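Local coordinates for protein myosin-17 (Arabidopsis thaliana, PDB 7KFL) that probably serves as an actin-based class XI motor, its globular tail domain recognising the cargo to be carried through plant cells, at residues T83-L88 against L154-L159; K93-A98 against Q145-Y150. One frame throughout, in Å; residues are numbered along the deposited sequence.

Contact 1: T83-L88 against L154-L159; sequences TLLLLL and LFKQQL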
loop_
_atom_site.group_PDB
_atom_site.type_symbol
_atom_site.label_atom_id
_atom_site.label_comp_id
_atom_site.label_asym_id
_atom_site.label_seq_id
_atom_site.Cartn_x
_atom_site.Cartn_y
_atom_site.Cartn_z
ATOM N N THR A 83 -13.441 7.698 8.050
ATOM C CA THR A 83 -14.240 8.880 8.477
ATOM C C THR A 83 -14.933 8.577 9.813
ATOM O O THR A 83 -14.930 9.472 10.683
ATOM C CB THR A 83 -15.239 9.315 7.396
ATOM O OG1 THR A 83 -14.512 9.504 6.182
ATOM C CG2 THR A 83 -15.975 10.591 7.747
ATOM N N LEU A 84 -15.498 7.375 9.978
ATOM C CA LEU A 84 -16.193 6.977 11.232
ATOM C C LEU A 84 -15.186 6.953 12.388
ATOM O O LEU A 84 -15.514 7.500 13.457
ATOM C CB LEU A 84 -16.873 5.614 11.066
ATOM C CG LEU A 84 -17.704 5.153 12.266
ATOM C CD1 LEU A 84 -18.525 6.295 12.858
ATOM C CD2 LEU A 84 -18.617 3.997 11.880
ATOM N N LEU A 85 -14.012 6.345 12.177
ATOM C CA LEU A 85 -12.932 6.241 13.196
ATOM C C LEU A 85 -12.424 7.643 13.561
ATOM O O LEU A 85 -12.137 7.865 14.753
ATOM C CB LEU A 85 -11.801 5.354 12.666
ATOM C CG LEU A 85 -12.014 3.855 12.860
ATOM C CD1 LEU A 85 -11.102 3.049 11.948
ATOM C CD2 LEU A 85 -11.803 3.458 14.315
ATOM N N LEU A 86 -12.323 8.543 12.577
ATOM C CA LEU A 86 -11.910 9.961 12.772
ATOM C C LEU A 86 -12.881 10.633 13.754
ATOM O O LEU A 86 -12.404 11.320 14.677
ATOM C CB LEU A 86 -11.886 10.666 11.407
ATOM C CG LEU A 86 -11.411 12.123 11.364
ATOM C CD1 LEU A 86 -12.583 13.089 11.266
ATOM C CD2 LEU A 86 -10.522 12.482 12.544
ATOM N N LEU A 87 -14.189 10.409 13.579
ATOM C CA LEU A 87 -15.260 10.961 14.452
ATOM C C LEU A 87 -15.145 10.331 15.846
ATOM O O LEU A 87 -15.129 11.094 16.833
ATOM C CB LEU A 87 -16.631 10.679 13.828
ATOM C CG LEU A 87 -16.888 11.316 12.463
ATOM C CD1 LEU A 87 -18.048 10.634 11.754
ATOM C CD2 LEU A 87 -17.146 12.809 12.596
ATOM N N LEU A 88 -15.056 8.997 15.914
ATOM C CA LEU A 88 -14.897 8.214 17.172
ATOM C C LEU A 88 -13.639 8.674 17.922
ATOM O O LEU A 88 -13.716 8.811 19.156
ATOM C CB LEU A 88 -14.813 6.719 16.844
ATOM C CG LEU A 88 -16.085 6.071 16.296
ATOM C CD1 LEU A 88 -15.913 4.565 16.193
ATOM C CD2 LEU A 88 -17.299 6.404 17.150
ATOM N N LEU A 154 -14.769 -1.028 22.661
ATOM C CA LEU A 154 -14.521 -2.296 21.921
ATOM C C LEU A 154 -14.785 -2.068 20.430
ATOM O O LEU A 154 -14.039 -2.633 19.606
ATOM C CB LEU A 154 -15.428 -3.404 22.466
ATOM C CG LEU A 154 -15.254 -4.776 21.811
ATOM C CD1 LEU A 154 -13.878 -5.350 22.109
ATOM C CD2 LEU A 154 -16.339 -5.742 22.260
ATOM N N PHE A 155 -15.816 -1.279 20.107
ATOM C CA PHE A 155 -16.256 -0.985 18.717
ATOM C C PHE A 155 -15.163 -0.205 17.978
ATOM O O PHE A 155 -14.859 -0.564 16.823
ATOM C CB PHE A 155 -17.573 -0.209 18.708
ATOM C CG PHE A 155 -18.012 0.231 17.335
ATOM C CD1 PHE A 155 -18.361 -0.703 16.370
ATOM C CD2 PHE A 155 -18.066 1.577 17.001
ATOM C CE1 PHE A 155 -18.759 -0.298 15.105
ATOM C CE2 PHE A 155 -18.466 1.978 15.737
ATOM C CZ PHE A 155 -18.812 1.041 14.790
ATOM N N LYS A 156 -14.604 0.834 18.609
ATOM C CA LYS A 156 -13.492 1.644 18.041
ATOM C C LYS A 156 -12.318 0.712 17.717
ATOM O O LYS A 156 -11.744 0.839 16.624
ATOM C CB LYS A 156 -13.075 2.757 19.008
ATOM C CG LYS A 156 -11.824 3.523 18.598
ATOM C CD LYS A 156 -11.724 4.901 19.213
ATOM C CE LYS A 156 -10.300 5.406 19.301
ATOM N NZ LYS A 156 -9.573 4.795 20.441
ATOM N N GLN A 157 -11.997 -0.198 18.639
ATOM C CA GLN A 157 -10.913 -1.206 18.505
ATOM C C GLN A 157 -11.253 -2.181 17.368
ATOM O O GLN A 157 -10.359 -2.449 16.542
ATOM C CB GLN A 157 -10.720 -1.913 19.846
ATOM C CG GLN A 157 -9.834 -3.148 19.782
ATOM C CD GLN A 157 -9.650 -3.743 21.156
ATOM O OE1 GLN A 157 -9.343 -3.037 22.119
ATOM N NE2 GLN A 157 -9.845 -5.048 21.262
ATOM N N GLN A 158 -12.489 -2.689 17.325
ATOM C CA GLN A 158 -12.963 -3.634 16.275
ATOM C C GLN A 158 -12.993 -2.927 14.912
ATOM O O GLN A 158 -12.575 -3.552 13.915
ATOM C CB GLN A 158 -14.336 -4.207 16.636
ATOM C CG GLN A 158 -14.274 -5.321 17.673
ATOM C CD GLN A 158 -15.625 -5.919 17.984
ATOM O OE1 GLN A 158 -16.638 -5.570 17.386
ATOM N NE2 GLN A 158 -15.648 -6.841 18.929
ATOM N N LEU A 159 -13.459 -1.674 14.861
ATOM C CA LEU A 159 -13.551 -0.887 13.600
ATOM C C LEU A 159 -12.143 -0.559 13.089
ATOM O O LEU A 159 -11.937 -0.626 11.857
ATOM C CB LEU A 159 -14.368 0.389 13.833
ATOM C CG LEU A 159 -14.665 1.217 12.583
ATOM C CD1 LEU A 159 -15.425 0.401 11.546
ATOM C CD2 LEU A 159 -15.446 2.473 12.937
#
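The backbone O of Lys156 takes a hydrogen bond from Thr160 OG1, one turn further along its helix, and meets a methyl group from across the contact: Leu85 CD2 lies 3.5 Å from Lys156 O. Most of the rest is apolar; the other Leu85 methyl, CD1, lies against the Leu159 carbonyl. The central group is Leu159 CD2, which fits among three leucines, at 3.6 Å from Leu84 CG, 3.7 Å from Leu85 CG and 3.9 Å from Leu88 CD1. With CG anti to its backbone N (chi1 -174°), Leu159 sets CG against Leu85 CG. Leu85 slides past Leu159 in the opposite direction, whereas Leu84 crosses it at about a right angle. Branched leucines suit this place: Leu85 divides its methyls between two carbonyls, and Leu159 puts a single methyl among three neighbours. Phe155 fills the next position: Leu88 CD1 approaches its ring obliquely, 3.7 Å from Phe155 CE2, while Leu84 CD2 meets the ring edge, 4.2 Å from Phe155 CZ. Lys156, partly exposed, lends its aliphatic chain, with Lys156 CD 4.3 Å from Leu88 CB, as suits a long residue bordering a buried patch. The segments run roughly antiparallel, their short axes at 147° and 10.5 Å apart at closest approach. Helix 31-43 covers Leu84 through Ala33 and Ile36, and helix 53-65 supplies Ile57, Ile58 and Ile61 to Phe155 and Leu159, so helices 71-89 and 150-186 belong to a larger helical bundle.

Contact 2: K93-A98 against Q145-Y150; sequences KATGAA and QVEAKY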
loop_
_atom_site.group_PDB
_atom_site.type_symbol
_atom_site.label_atom_id
_atom_site.label_comp_id
_atom_site.label_asym_id
_atom_site.label_seq_id
_atom_site.Cartn_x
_atom_site.Cartn_y
_atom_site.Cartn_z
ATOM N N LYS A 93 -14.251 9.533 24.940
ATOM C CA LYS A 93 -13.306 9.620 26.089
ATOM C C LYS A 93 -13.214 8.234 26.739
ATOM O O LYS A 93 -14.276 7.626 26.977
ATOM C CB LYS A 93 -13.773 10.654 27.120
ATOM C CG LYS A 93 -13.429 12.109 26.822
ATOM C CD LYS A 93 -14.020 13.071 27.844
ATOM C CE LYS A 93 -13.761 14.536 27.549
ATOM N NZ LYS A 93 -12.686 15.099 28.402
ATOM N N ALA A 94 -11.994 7.760 27.015
ATOM C CA ALA A 94 -11.710 6.418 27.581
ATOM C C ALA A 94 -12.171 6.360 29.042
ATOM O O ALA A 94 -12.011 7.371 29.757
ATOM C CB ALA A 94 -10.240 6.103 27.456
ATOM N N THR A 95 -12.720 5.213 29.456
ATOM C CA THR A 95 -13.217 4.938 30.832
ATOM C C THR A 95 -12.715 3.564 31.290
ATOM O O THR A 95 -12.361 2.740 30.422
ATOM C CB THR A 95 -14.749 5.022 30.904
ATOM O OG1 THR A 95 -15.308 3.998 30.079
ATOM C CG2 THR A 95 -15.286 6.369 30.469
ATOM N N GLY A 96 -12.690 3.340 32.608
ATOM C CA GLY A 96 -12.271 2.071 33.233
ATOM C C GLY A 96 -10.773 1.854 33.110
ATOM O O GLY A 96 -10.013 2.793 33.425
ATOM N N ALA A 97 -10.370 0.662 32.656
ATOM C CA ALA A 97 -8.964 0.203 32.561
ATOM C C ALA A 97 -8.098 1.272 31.881
ATOM O O ALA A 97 -7.041 1.609 32.443
ATOM C CB ALA A 97 -8.905 -1.113 31.823
ATOM N N ALA A 98 -8.544 1.807 30.739
ATOM C CA ALA A 98 -7.771 2.732 29.872
ATOM C C ALA A 98 -7.814 4.164 30.429
ATOM O O ALA A 98 -8.280 5.065 29.707
ATOM C CB ALA A 98 -8.303 2.672 28.458
ATOM N N GLN A 145 -17.281 15.710 23.154
ATOM C CA GLN A 145 -16.733 14.491 23.809
ATOM C C GLN A 145 -17.836 13.816 24.633
ATOM O O GLN A 145 -18.587 14.539 25.315
ATOM C CB GLN A 145 -15.548 14.848 24.709
ATOM C CG GLN A 145 -14.360 15.448 23.967
ATOM C CD GLN A 145 -13.253 14.449 23.725
ATOM O OE1 GLN A 145 -12.340 14.297 24.533
ATOM N NE2 GLN A 145 -13.317 13.765 22.593
ATOM N N VAL A 146 -17.926 12.485 24.557
ATOM C CA VAL A 146 -18.805 11.637 25.420
ATOM C C VAL A 146 -17.916 10.584 26.091
ATOM O O VAL A 146 -17.056 10.013 25.393
ATOM C CB VAL A 146 -19.961 10.998 24.621
ATOM C CG1 VAL A 146 -20.575 11.980 23.633
ATOM C CG2 VAL A 146 -19.550 9.718 23.905
ATOM N N GLU A 147 -18.089 10.362 27.398
ATOM C CA GLU A 147 -17.369 9.299 28.149
ATOM C C GLU A 147 -17.944 7.948 27.707
ATOM O O GLU A 147 -19.021 7.567 28.203
ATOM C CB GLU A 147 -17.459 9.528 29.661
ATOM C CG GLU A 147 -16.674 10.743 30.133
ATOM C CD GLU A 147 -16.400 10.800 31.628
ATOM O OE1 GLU A 147 -15.731 9.879 32.138
ATOM O OE2 GLU A 147 -16.858 11.763 32.279
ATOM N N ALA A 148 -17.254 7.283 26.777
ATOM C CA ALA A 148 -17.683 6.029 26.116
ATOM C C ALA A 148 -17.679 4.880 27.129
ATOM O O ALA A 148 -16.697 4.760 27.884
ATOM C CB ALA A 148 -16.774 5.728 24.952
ATOM N N LYS A 149 -18.744 4.072 27.131
ATOM C CA LYS A 149 -18.850 2.817 27.920
ATOM C C LYS A 149 -18.176 1.691 27.129
ATOM O O LYS A 149 -17.724 1.953 26.002
ATOM C CB LYS A 149 -20.316 2.524 28.249
ATOM C CG LYS A 149 -21.001 3.562 29.130
ATOM C CD LYS A 149 -20.343 3.761 30.484
ATOM C CE LYS A 149 -21.037 4.802 31.338
ATOM N NZ LYS A 149 -20.714 6.179 30.892
ATOM N N TYR A 150 -18.107 0.488 27.707
ATOM C CA TYR A 150 -17.229 -0.624 27.250
ATOM C C TYR A 150 -17.644 -1.117 25.865
ATOM O O TYR A 150 -16.776 -1.410 25.049
ATOM C CB TYR A 150 -17.177 -1.741 28.299
ATOM C CG TYR A 150 -16.521 -1.341 29.598
ATOM C CD1 TYR A 150 -15.428 -0.486 29.615
ATOM C CD2 TYR A 150 -16.984 -1.822 30.814
ATOM C CE1 TYR A 150 -14.818 -0.113 30.800
ATOM C CE2 TYR A 150 -16.384 -1.457 32.009
ATOM C CZ TYR A 150 -15.299 -0.600 32.001
ATOM O OH TYR A 150 -14.697 -0.231 33.167
#
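Lys93 and Gln145 lay their side chains across each other at about a right angle. The Gln145 chain bends at chi2 (-101°), and its OE1 comes 3.3 Å from both CG and CE of Lys93, while Gln145 CB sits 3.4 Å from Lys93 CE. It is thus the lysine's methylene chain, and not its ammonium group, that meets the glutamine. Lys93 and Glu147 point to the same face of the sheet, but their charged ends do not touch: Lys93 NZ and Glu147 OE2 are 6.6 Å apart. Thr95 crosses Glu147 obliquely, its CG2 methyl lying beside that side chain. The backbones beneath form a short two-stranded parallel sheet, strands 92-93 and 146-147, in which Lys93 bridges to Glu147 by bonding to the residues before and after it: Lys93 N gives a nearly straight hydrogen bond to Val146 O (175° at the hydrogen), and Ala148 N returns one to Lys93 O. Beyond the bridge a side chain takes over the pairing. Thr95 OG1, set between its own backbone N and carbonyl carbon (chi1 64°), donates to Ala148 O at 2.7 Å, in the plane of that carbonyl. Threonine suits the spot because its hydroxyl pairs with the backbone while its methyl lies beside both the Ala148 carbonyl and the Glu147 side chain. Tyr150 comes edge-on: Thr95 O lies in the ring plane, 3.8 Å from Tyr150 CE1, and Tyr150 OH is 3.3 Å from Gly96 CA. Gly96 has a positive phi, and its lack of a side chain leaves room for that hydroxyl. Leu153 of helix 150-186 touches both Thr95 and Ala148.

In the fold
From the N terminus, the chain passes through the helices up to 53-65 and then along helix 71-89, which carries the first half of contact 1. Strand 92-93 and the following loop supply the first half of contact 2. A long excursion follows, without helix or strand in its modelled part; residues 100-128 are not modelled. Strand 146-147 then closes contact 2. Helix 150-186 begins almost at once and closes contact 1, so the two loops nest, contact 2 being the inner one. Their centres lie about 13 Å apart. Contact 2 joins the ends of the excursion at the surface, and contact 1 pairs the helices flanking it in a buried contact between neighbouring helices.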